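RE55538p (Drosophila melanogaster, PDB 4IX7) binds the palindromic DNA sequence 5'-CCAATTGG-3' through its BEN domain and represses transcription of genes involved in neural development, also serving as a corepressor for Su(H). Local coordinates at residues 12-17 with 36-41; 22-27 with 81-86; 42-47 with 96-101. All blocks are in the same frame, centred on the assembly; numbering follows the deposited sequence. Where two conformers were deposited one is given.

Interaction 1: 12-17 with 36-41. With nucleotides of chain B.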
loop_
_atom_site.group_PDB
_atom_site.type_symbol
_atom_site.label_atom_id
_atom_site.label_comp_id
_atom_site.label_asym_id
_atom_site.label_seq_id
_atom_site.Cartn_x
_atom_site.Cartn_y
_atom_site.Cartn_z
ATOM N N THR C 12 -3.872 15.132 21.348
ATOM C CA THR C 12 -3.035 13.987 21.672
ATOM C C THR C 12 -1.621 14.531 21.824
ATOM O O THR C 12 -1.154 15.297 20.975
ATOM C CB THR C 12 -3.056 12.948 20.543
ATOM O OG1 THR C 12 -4.417 12.574 20.275
ATOM C CG2 THR C 12 -2.256 11.709 20.937
ATOM N N CYS C 13 -0.952 14.154 22.909
ATOM C CA CYS C 13 0.370 14.702 23.209
ATOM C C CYS C 13 1.469 13.655 23.313
ATOM O O CYS C 13 1.215 12.484 23.620
ATOM C CB CYS C 13 0.330 15.497 24.516
ATOM S SG CYS C 13 -0.749 16.949 24.461
ATOM N N VAL C 14 2.691 14.106 23.046
ATOM C CA VAL C 14 3.900 13.330 23.281
ATOM C C VAL C 14 4.900 14.271 23.945
ATOM O O VAL C 14 4.781 15.489 23.801
ATOM C CB VAL C 14 4.497 12.789 21.953
ATOM C CG1 VAL C 14 3.497 11.879 21.246
ATOM C CG2 VAL C 14 4.912 13.938 21.033
ATOM N N PRO C 15 5.882 13.723 24.681
ATOM C CA PRO C 15 6.866 14.633 25.275
ATOM C C PRO C 15 7.641 15.387 24.200
ATOM O O PRO C 15 7.837 14.858 23.097
ATOM C CB PRO C 15 7.803 13.690 26.033
ATOM C CG PRO C 15 6.988 12.457 26.278
ATOM C CD PRO C 15 6.127 12.321 25.056
ATOM N N ALA C 16 8.057 16.614 24.507
ATOM C CA ALA C 16 8.874 17.385 23.573
ATOM C C ALA C 16 10.134 16.625 23.179
ATOM O O ALA C 16 10.565 16.696 22.026
ATOM C CB ALA C 16 9.233 18.738 24.161
ATOM N N SER C 17 10.714 15.902 24.129
ATOM C CA SER C 17 11.934 15.140 23.869
ATOM C C SER C 17 11.716 14.145 22.728
ATOM O O SER C 17 12.613 13.912 21.917
ATOM C CB SER C 17 12.427 14.434 25.136
ATOM O OG SER C 17 11.487 13.490 25.620
ATOM N N VAL C 36 4.244 4.198 19.119
ATOM C CA VAL C 36 4.724 3.528 20.326
ATOM C C VAL C 36 4.833 4.477 21.509
ATOM O O VAL C 36 5.048 4.039 22.639
ATOM C CB VAL C 36 6.060 2.792 20.102
ATOM C CG1 VAL C 36 5.868 1.705 19.046
ATOM C CG2 VAL C 36 7.175 3.779 19.727
ATOM N N THR C 37 4.696 5.774 21.242
ATOM C CA THR C 37 4.664 6.767 22.313
ATOM C C THR C 37 3.246 6.936 22.853
ATOM O O THR C 37 3.040 7.118 24.059
ATOM C CB THR C 37 5.214 8.131 21.826
ATOM O OG1 THR C 37 6.544 7.951 21.320
ATOM C CG2 THR C 37 5.275 9.129 22.986
ATOM N N ILE C 38 2.267 6.815 21.963
ATOM C CA ILE C 38 0.874 7.139 22.266
ATOM C C ILE C 38 0.074 5.907 22.707
ATOM O O ILE C 38 -0.842 6.010 23.536
ATOM C CB ILE C 38 0.218 7.813 21.041
ATOM C CG1 ILE C 38 0.799 9.218 20.850
ATOM C CG2 ILE C 38 -1.298 7.854 21.156
ATOM C CD1 ILE C 38 0.604 9.759 19.447
ATOM N N PHE C 39 0.444 4.744 22.176
ATOM C CA PHE C 39 -0.242 3.482 22.469
ATOM C C PHE C 39 0.733 2.477 23.058
ATOM O O PHE C 39 1.891 2.427 22.640
ATOM C CB PHE C 39 -0.797 2.868 21.177
ATOM C CG PHE C 39 -1.832 3.705 20.479
ATOM C CD1 PHE C 39 -3.135 3.755 20.950
ATOM C CD2 PHE C 39 -1.511 4.413 19.332
ATOM C CE1 PHE C 39 -4.104 4.520 20.295
ATOM C CE2 PHE C 39 -2.476 5.175 18.664
ATOM C CZ PHE C 39 -3.771 5.227 19.148
ATOM N N ASP C 40 0.285 1.659 24.011
ATOM C CA ASP C 40 1.145 0.558 24.439
ATOM C C ASP C 40 1.201 -0.533 23.361
ATOM O O ASP C 40 0.336 -0.592 22.475
ATOM C CB ASP C 40 0.773 0.015 25.830
ATOM C CG ASP C 40 -0.655 -0.476 25.927
ATOM O OD1 ASP C 40 -1.136 -1.157 25.003
ATOM O OD2 ASP C 40 -1.295 -0.208 26.975
ATOM N N ARG C 41 2.234 -1.371 23.406
ATOM C CA ARG C 41 2.436 -2.360 22.349
ATOM C C ARG C 41 1.277 -3.342 22.287
ATOM O O ARG C 41 0.906 -3.797 21.205
ATOM C CB ARG C 41 3.752 -3.132 22.523
ATOM C CG ARG C 41 4.987 -2.276 22.638
ATOM C CD ARG C 41 5.179 -1.336 21.466
ATOM N NE ARG C 41 6.389 -0.544 21.691
ATOM C CZ ARG C 41 7.552 -0.746 21.081
ATOM N NH1 ARG C 41 7.675 -1.689 20.153
ATOM N NH2 ARG C 41 8.585 0.028 21.378
ATOM O "O5'" DG B 1 12.751 -1.398 23.627
ATOM C "C5'" DG B 1 13.436 -2.522 23.087
ATOM C "C4'" DG B 1 12.446 -3.558 22.593
ATOM O "O4'" DG B 1 11.560 -3.995 23.647
ATOM C "C3'" DG B 1 11.465 -3.033 21.562
ATOM O "O3'" DG B 1 12.137 -3.102 20.338
ATOM C "C2'" DG B 1 10.342 -4.050 21.617
ATOM C "C1'" DG B 1 10.297 -4.356 23.106
ATOM N N9 DG B 1 9.294 -3.638 23.887
ATOM C C8 DG B 1 9.410 -2.347 24.331
ATOM N N7 DG B 1 8.384 -1.954 25.032
ATOM C C5 DG B 1 7.551 -3.055 25.072
ATOM C C6 DG B 1 6.291 -3.206 25.700
ATOM O O6 DG B 1 5.666 -2.365 26.354
ATOM N N1 DG B 1 5.763 -4.475 25.508
ATOM C C2 DG B 1 6.385 -5.470 24.796
ATOM N N2 DG B 1 5.710 -6.624 24.723
ATOM N N3 DG B 1 7.569 -5.344 24.196
ATOM C C4 DG B 1 8.093 -4.108 24.372
#
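With chi1 at -70° and chi2 at 160°, Ile38 sets CG1 anti to its own carbonyl carbon and brings CD1 up to the strand 13-15. Thr12 meets it with CG2, which lies anti to the backbone N and reaches Ile38 CD1 at 3.8 Å, the two side chains crossing at about a right angle. Val14 sends CG1 in beside its backbone N, so that this one methyl sits 3.8 Å from Ile38 CG1 and 3.7 Å from Thr37 CG2. The same Thr37 methyl meets Pro15 CD tip to tip at 3.9 Å. The contact is thus wholly apolar, and the two threonines turn their hydroxyls to other partners: Thr12 OG1 bonds to Asp75 OD2, Thr37 OG1 to Lys33 O. Further on, Arg41 lays CG 3.5 Å from C6 of DG1 of chain B; its guanidinium has Val36 CG1 over one face and guanine C8 toward the rim of the other, and NH1 makes salt bridges to Glu102 and a DNA phosphate. The strand 13-15, paired antiparallel with 4-6, therefore packs on the last turn of helix 27-38, while helix 70-84 adds Lys72 and Ile76 around Ile38.

Interaction 2: 22-27 with 81-86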
loop_
_atom_site.group_PDB
_atom_site.type_symbol
_atom_site.label_atom_id
_atom_site.label_comp_id
_atom_site.label_asym_id
_atom_site.label_seq_id
_atom_site.Cartn_x
_atom_site.Cartn_y
_atom_site.Cartn_z
ATOM N N ILE C 22 12.075 13.265 16.323
ATOM C CA ILE C 22 11.542 12.510 15.194
ATOM C C ILE C 22 12.169 12.978 13.880
ATOM O O ILE C 22 12.295 14.181 13.630
ATOM C CB ILE C 22 10.011 12.643 15.140
ATOM C CG1 ILE C 22 9.390 11.904 16.324
ATOM C CG2 ILE C 22 9.456 12.091 13.845
ATOM C CD1 ILE C 22 7.908 12.150 16.473
ATOM N N ASN C 23 12.575 12.028 13.043
ATOM C CA ASN C 23 13.022 12.373 11.702
ATOM C C ASN C 23 11.809 12.460 10.789
ATOM O O ASN C 23 11.288 11.442 10.321
ATOM C CB ASN C 23 14.035 11.356 11.173
ATOM C CG ASN C 23 14.579 11.729 9.802
ATOM O OD1 ASN C 23 14.276 12.802 9.269
ATOM N ND2 ASN C 23 15.388 10.842 9.221
ATOM N N TRP C 24 11.364 13.684 10.536
ATOM C CA TRP C 24 10.167 13.904 9.743
ATOM C C TRP C 24 10.416 13.727 8.240
ATOM O O TRP C 24 9.535 13.984 7.431
ATOM C CB TRP C 24 9.573 15.282 10.050
ATOM C CG TRP C 24 9.247 15.480 11.513
ATOM C CD1 TRP C 24 9.992 16.155 12.442
ATOM C CD2 TRP C 24 8.093 14.988 12.211
ATOM N NE1 TRP C 24 9.372 16.117 13.668
ATOM C CE2 TRP C 24 8.206 15.405 13.554
ATOM C CE3 TRP C 24 6.977 14.235 11.829
ATOM C CZ2 TRP C 24 7.244 15.100 14.514
ATOM C CZ3 TRP C 24 6.028 13.928 12.781
ATOM C CH2 TRP C 24 6.162 14.364 14.108
ATOM N N SER C 25 11.614 13.288 7.864
ATOM C CA SER C 25 11.914 13.053 6.453
ATOM C C SER C 25 11.538 11.638 6.022
ATOM O O SER C 25 11.459 11.349 4.829
ATOM C CB SER C 25 13.394 13.313 6.151
ATOM O OG SER C 25 14.218 12.301 6.702
ATOM N N VAL C 26 11.315 10.757 6.999
ATOM C CA VAL C 26 10.903 9.379 6.718
ATOM C C VAL C 26 9.550 9.096 7.365
ATOM O O VAL C 26 9.475 8.810 8.565
ATOM C CB VAL C 26 11.934 8.343 7.200
ATOM C CG1 VAL C 26 11.496 6.925 6.789
ATOM C CG2 VAL C 26 13.319 8.663 6.639
ATOM N N CYS C 27 8.501 9.185 6.550
ATOM C CA CYS C 27 7.109 9.122 7.008
ATOM C C CYS C 27 6.839 7.936 7.906
ATOM O O CYS C 27 6.269 8.078 8.990
ATOM C CB CYS C 27 6.161 9.086 5.800
ATOM S SG CYS C 27 4.405 8.756 6.189
ATOM N N THR C 81 1.386 14.205 8.248
ATOM C CA THR C 81 1.121 14.842 6.954
ATOM C C THR C 81 1.574 16.300 6.899
ATOM O O THR C 81 1.967 16.777 5.834
ATOM C CB THR C 81 -0.356 14.732 6.525
ATOM O OG1 THR C 81 -1.193 15.401 7.476
ATOM C CG2 THR C 81 -0.771 13.269 6.413
ATOM N N HIS C 82 1.530 17.002 8.029
ATOM C CA HIS C 82 1.952 18.403 8.075
ATOM C C HIS C 82 3.467 18.574 8.196
ATOM O O HIS C 82 4.002 19.626 7.850
ATOM C CB HIS C 82 1.258 19.156 9.213
ATOM C CG HIS C 82 -0.169 19.504 8.924
ATOM N ND1 HIS C 82 -1.176 18.563 8.900
ATOM C CD2 HIS C 82 -0.755 20.691 8.641
ATOM C CE1 HIS C 82 -2.323 19.156 8.615
ATOM N NE2 HIS C 82 -2.095 20.448 8.456
ATOM N N LYS C 83 4.158 17.551 8.683
ATOM C CA LYS C 83 5.595 17.668 8.921
ATOM C C LYS C 83 6.451 16.851 7.955
ATOM O O LYS C 83 7.637 17.142 7.765
ATOM C CB LYS C 83 5.940 17.298 10.370
ATOM C CG LYS C 83 5.366 18.255 11.399
ATOM C CD LYS C 83 5.948 18.012 12.781
ATOM C CE LYS C 83 7.207 18.830 13.004
ATOM N NZ LYS C 83 6.903 20.278 13.187
ATOM N N CYS C 84 5.855 15.827 7.352
ATOM C CA CYS C 84 6.572 14.976 6.413
ATOM C C CYS C 84 6.115 15.233 4.985
ATOM O O CYS C 84 6.786 14.833 4.034
ATOM C CB CYS C 84 6.361 13.500 6.764
ATOM S SG CYS C 84 7.489 12.368 5.932
ATOM N N ASN C 85 4.971 15.900 4.849
ATOM C CA ASN C 85 4.350 16.142 3.551
ATOM C C ASN C 85 4.023 14.831 2.831
ATOM O O ASN C 85 4.239 14.685 1.629
ATOM C CB ASN C 85 5.208 17.071 2.691
ATOM C CG ASN C 85 5.415 18.432 3.336
ATOM O OD1 ASN C 85 4.587 18.887 4.130
ATOM N ND2 ASN C 85 6.523 19.086 3.002
ATOM N N ALA C 86 3.509 13.878 3.603
ATOM C CA ALA C 86 3.060 12.591 3.093
ATOM C C ALA C 86 1.554 12.662 2.943
ATOM O O ALA C 86 0.917 13.540 3.521
ATOM C CB ALA C 86 3.433 11.491 4.068
#
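The indole of Trp24 lies flat between two aliphatic groups, with Ile22 CG2 over the centre of one face and Lys83 CD over the centre of the opposite one. Lys83 crosses the ring obliquely: CB stands 3.5 Å from Trp24 CE3, CD is 3.6 Å from the centroid of the six-membered ring in a CH-pi contact, and CE comes to 3.5 Å from Trp24 NE1. Bends at chi3 (89°) and chi4 (73°) fold the chain along the indole and leave NZ 5.1 Å from the centroid of the five-membered ring. Beyond the indole, the backbone of Trp24 approaches Cys84, whose SG, anti to its backbone N, lies 3.0 Å from Trp24 O and 3.5 Å from Cys27 CB. Cys27 in turn points SG at Ala86 CB, 3.6 Å away. Asn23 OD1 accepts from Ser25 N in an Asx turn and also from Ser25 OG, both donors standing above its carbonyl plane, which shapes the loop that presents the indole. An alanine here in place of Trp24 removes the indole between Ile22 and Lys83 and would probably loosen the loop 22-27 against the end of helix 70-84. At this surface contact the lysine serves mainly through its hydrocarbon chain, so the attraction probably comes mostly from CH-pi and van der Waals contact, the ammonium adding at most a weak cation-pi term.

Interaction 3: 42-47 with 96-101. With nucleotides of chain B; nucleotides of chain A.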
loop_
_atom_site.group_PDB
_atom_site.type_symbol
_atom_site.label_atom_id
_atom_site.label_comp_id
_atom_site.label_asym_id
_atom_site.label_seq_id
_atom_site.Cartn_x
_atom_site.Cartn_y
_atom_site.Cartn_z
ATOM N N GLU C 42 0.705 -3.668 23.443
ATOM C CA GLU C 42 -0.414 -4.611 23.477
ATOM C C GLU C 42 -1.619 -4.075 22.706
ATOM O O GLU C 42 -2.283 -4.823 21.993
ATOM C CB GLU C 42 -0.807 -4.963 24.913
ATOM C CG GLU C 42 -1.765 -6.154 25.029
ATOM C CD GLU C 42 -3.236 -5.756 25.106
ATOM O OE1 GLU C 42 -4.099 -6.663 25.063
ATOM O OE2 GLU C 42 -3.537 -4.544 25.212
ATOM N N THR C 43 -1.893 -2.782 22.850
ATOM C CA THR C 43 -2.965 -2.143 22.091
ATOM C C THR C 43 -2.700 -2.223 20.584
ATOM O O THR C 43 -3.594 -2.568 19.803
ATOM C CB THR C 43 -3.134 -0.670 22.516
ATOM O OG1 THR C 43 -3.472 -0.612 23.909
ATOM C CG2 THR C 43 -4.230 -0.015 21.720
ATOM N N LEU C 44 -1.470 -1.905 20.181
ATOM C CA LEU C 44 -1.098 -1.967 18.774
ATOM C C LEU C 44 -1.215 -3.388 18.235
ATOM O O LEU C 44 -1.570 -3.600 17.072
ATOM C CB LEU C 44 0.338 -1.466 18.580
ATOM C CG LEU C 44 0.562 0.001 18.956
ATOM C CD1 LEU C 44 2.042 0.351 18.809
ATOM C CD2 LEU C 44 -0.282 0.911 18.078
ATOM N N ALA C 45 -0.914 -4.362 19.089
ATOM C CA ALA C 45 -0.895 -5.750 18.644
ATOM C C ALA C 45 -2.299 -6.336 18.501
ATOM O O ALA C 45 -2.498 -7.319 17.785
ATOM C CB ALA C 45 -0.080 -6.583 19.596
ATOM N N THR C 46 -3.271 -5.729 19.169
ATOM C CA THR C 46 -4.631 -6.281 19.201
ATOM C C THR C 46 -5.672 -5.433 18.489
ATOM O O THR C 46 -6.837 -5.822 18.421
ATOM C CB THR C 46 -5.116 -6.470 20.651
ATOM O OG1 THR C 46 -5.058 -5.214 21.351
ATOM C CG2 THR C 46 -4.257 -7.493 21.367
ATOM N N HIS C 47 -5.264 -4.275 17.973
ATOM C CA HIS C 47 -6.174 -3.363 17.290
ATOM C C HIS C 47 -5.728 -3.166 15.850
ATOM O O HIS C 47 -4.626 -3.570 15.471
ATOM C CB HIS C 47 -6.218 -2.009 18.001
ATOM C CG HIS C 47 -6.949 -2.041 19.308
ATOM N ND1 HIS C 47 -6.565 -2.845 20.365
ATOM C CD2 HIS C 47 -8.051 -1.373 19.725
ATOM C CE1 HIS C 47 -7.397 -2.658 21.377
ATOM N NE2 HIS C 47 -8.307 -1.774 21.016
ATOM N N THR C 96 -1.052 0.606 9.675
ATOM C CA THR C 96 -1.442 -0.784 9.422
ATOM C C THR C 96 -0.253 -1.723 9.589
ATOM O O THR C 96 -0.351 -2.776 10.226
ATOM C CB THR C 96 -2.032 -0.944 7.989
ATOM O OG1 THR C 96 -3.255 -0.194 7.876
ATOM C CG2 THR C 96 -2.281 -2.407 7.665
ATOM N N THR C 97 0.879 -1.331 9.025
ATOM C CA THR C 97 2.063 -2.165 9.070
ATOM C C THR C 97 2.580 -2.295 10.497
ATOM O O THR C 97 2.908 -3.385 10.945
ATOM C CB THR C 97 3.174 -1.601 8.172
ATOM O OG1 THR C 97 2.661 -1.395 6.843
ATOM C CG2 THR C 97 4.344 -2.586 8.118
ATOM N N LYS C 98 2.618 -1.185 11.224
ATOM C CA LYS C 98 3.119 -1.221 12.594
ATOM C C LYS C 98 2.237 -2.101 13.492
ATOM O O LYS C 98 2.747 -2.851 14.340
ATOM C CB LYS C 98 3.243 0.195 13.160
ATOM C CG LYS C 98 3.680 0.257 14.628
ATOM C CD LYS C 98 4.970 -0.530 14.856
ATOM C CE LYS C 98 5.589 -0.192 16.197
ATOM N NZ LYS C 98 6.812 -1.013 16.498
ATOM N N CYS C 99 0.920 -2.002 13.317
ATOM C CA CYS C 99 -0.004 -2.856 14.068
ATOM C C CYS C 99 0.259 -4.325 13.763
ATOM O O CYS C 99 0.266 -5.159 14.660
ATOM C CB CYS C 99 -1.460 -2.516 13.734
ATOM S SG CYS C 99 -1.992 -0.953 14.449
ATOM N N ALA C 100 0.477 -4.641 12.491
ATOM C CA ALA C 100 0.781 -6.017 12.095
ATOM C C ALA C 100 2.114 -6.478 12.679
ATOM O O ALA C 100 2.241 -7.618 13.117
ATOM C CB ALA C 100 0.783 -6.141 10.579
ATOM N N ASP C 101 3.096 -5.580 12.709
ATOM C CA ASP C 101 4.406 -5.890 13.289
ATOM C C ASP C 101 4.297 -6.212 14.789
ATOM O O ASP C 101 4.909 -7.170 15.284
ATOM C CB ASP C 101 5.383 -4.726 13.081
ATOM C CG ASP C 101 5.770 -4.521 11.617
ATOM O OD1 ASP C 101 5.603 -5.452 10.800
ATOM O OD2 ASP C 101 6.281 -3.428 11.285
ATOM P P DT B 3 11.020 -0.175 14.079
ATOM O OP1 DT B 3 11.585 1.169 14.342
ATOM O OP2 DT B 3 9.665 -0.546 14.506
ATOM O "O5'" DT B 3 11.085 -0.425 12.495
ATOM C "C5'" DT B 3 12.283 -0.104 11.841
ATOM C "C4'" DT B 3 12.153 -0.509 10.391
ATOM O "O4'" DT B 3 12.092 -1.955 10.323
ATOM C "C3'" DT B 3 10.897 -0.000 9.691
ATOM O "O3'" DT B 3 11.313 0.806 8.581
ATOM C "C2'" DT B 3 10.153 -1.271 9.290
ATOM C "C1'" DT B 3 11.263 -2.300 9.225
ATOM N N1 DT B 3 10.847 -3.705 9.433
ATOM C C2 DT B 3 11.291 -4.665 8.538
ATOM O O2 DT B 3 11.987 -4.405 7.565
ATOM N N3 DT B 3 10.872 -5.941 8.822
ATOM C C4 DT B 3 10.112 -6.345 9.900
ATOM O O4 DT B 3 9.798 -7.521 10.064
ATOM C C5 DT B 3 9.699 -5.298 10.798
ATOM C C7 DT B 3 8.857 -5.619 11.998
ATOM C C6 DT B 3 10.093 -4.047 10.539
ATOM P P DC B 4 10.231 1.535 7.652
ATOM O OP1 DC B 4 10.868 2.733 7.056
ATOM O OP2 DC B 4 8.968 1.654 8.417
ATOM O "O5'" DC B 4 9.944 0.462 6.517
ATOM C "C5'" DC B 4 11.024 0.072 5.682
ATOM C "C4'" DC B 4 10.577 -1.097 4.835
ATOM O "O4'" DC B 4 10.261 -2.215 5.690
ATOM C "C3'" DC B 4 9.288 -0.853 4.056
ATOM O "O3'" DC B 4 9.698 -0.630 2.718
ATOM C "C2'" DC B 4 8.468 -2.136 4.219
ATOM C "C1'" DC B 4 9.422 -3.069 4.939
ATOM N N1 DC B 4 8.778 -3.974 5.927
ATOM C C2 DC B 4 8.806 -5.356 5.714
ATOM O O2 DC B 4 9.367 -5.782 4.702
ATOM N N3 DC B 4 8.217 -6.174 6.614
ATOM C C4 DC B 4 7.614 -5.661 7.698
ATOM N N4 DC B 4 7.042 -6.509 8.571
ATOM C C5 DC B 4 7.560 -4.249 7.922
ATOM C C6 DC B 4 8.148 -3.451 7.021
ATOM P P DA A 7 -6.885 -2.085 8.343
ATOM O OP1 DA A 7 -7.766 -1.644 9.450
ATOM O OP2 DA A 7 -5.462 -1.677 8.290
ATOM O "O5'" DA A 7 -6.879 -3.662 8.286
ATOM C "C5'" DA A 7 -8.121 -4.337 8.426
ATOM C "C4'" DA A 7 -7.861 -5.827 8.465
ATOM O "O4'" DA A 7 -7.558 -6.275 7.114
ATOM C "C3'" DA A 7 -6.705 -6.293 9.346
ATOM O "O3'" DA A 7 -7.040 -7.580 9.876
ATOM C "C2'" DA A 7 -5.525 -6.398 8.373
ATOM C "C1'" DA A 7 -6.234 -6.778 7.070
ATOM N N9 DA A 7 -5.605 -6.248 5.855
ATOM C C8 DA A 7 -5.056 -5.002 5.673
ATOM N N7 DA A 7 -4.554 -4.819 4.470
ATOM C C5 DA A 7 -4.801 -6.023 3.813
ATOM C C6 DA A 7 -4.508 -6.481 2.512
ATOM N N6 DA A 7 -3.884 -5.736 1.578
ATOM N N1 DA A 7 -4.891 -7.736 2.197
ATOM C C2 DA A 7 -5.513 -8.492 3.117
ATOM N N3 DA A 7 -5.842 -8.170 4.374
ATOM C C4 DA A 7 -5.436 -6.917 4.664
#
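Leu44 lies loosely over helix 88-112, CD2 reaching 4.4 Å from Cys99 SG and CD1 the same distance from Lys98 CE. The closest approach is between backbones: Leu44 O and Cys99 O, two acceptors that do not bond each other, are 3.4 Å apart. Helices 42-46 and 96-101 cross here at -104° with their axes 7.6 Å apart, and the small side chain of Cys99, its CB 3.5 Å from Leu44 O and also near His47 O, is consistent with this close approach. Other residues of 96-101 face DNA. Asp101 OD1 accepts from N4 of DC4 of chain B at 2.9 Å in an almost straight bond (176° at the hydrogen), and Asp101 CG packs on C7 of DT3 of chain B. A salt bridge from Asp101 OD2 to Arg32 would probably fix the carboxylate and favour its charged state. Thr96 OG1 donates to OP2 of DA7 of chain A at 2.7 Å, and Lys98 NZ is paired with Glu102. A helix, backed by a crossing one, that reads a cytosine, bonds a phosphate of one strand and sets a lysine near a phosphate of the other is characteristic of a DNA-recognition helix, here that of the BEN domain.

Interaction 3 is the buried contact of the three, interaction 1 is partly buried and interaction 2 lies at the surface. Helix 27-38 and the short helix that follows it tie interaction 1 to interaction 3: Val36 packs on Lys98 and Leu44, and Phe39 on Leu44. Interaction 2 touches neither, yet its segment 81-86 comes from the C-terminal part of helix 70-84, whose earlier residues border interaction 1 and which precedes helix 88-112 of interaction 3. Chemistry follows place. Branched aliphatic groups join strand to helix in 12-17 with 36-41, an aromatic ring, a lysine chain and sulfurs join loop to helix end in 22-27 with 81-86, and close backbones mark the helix crossing behind the DNA-reading residues.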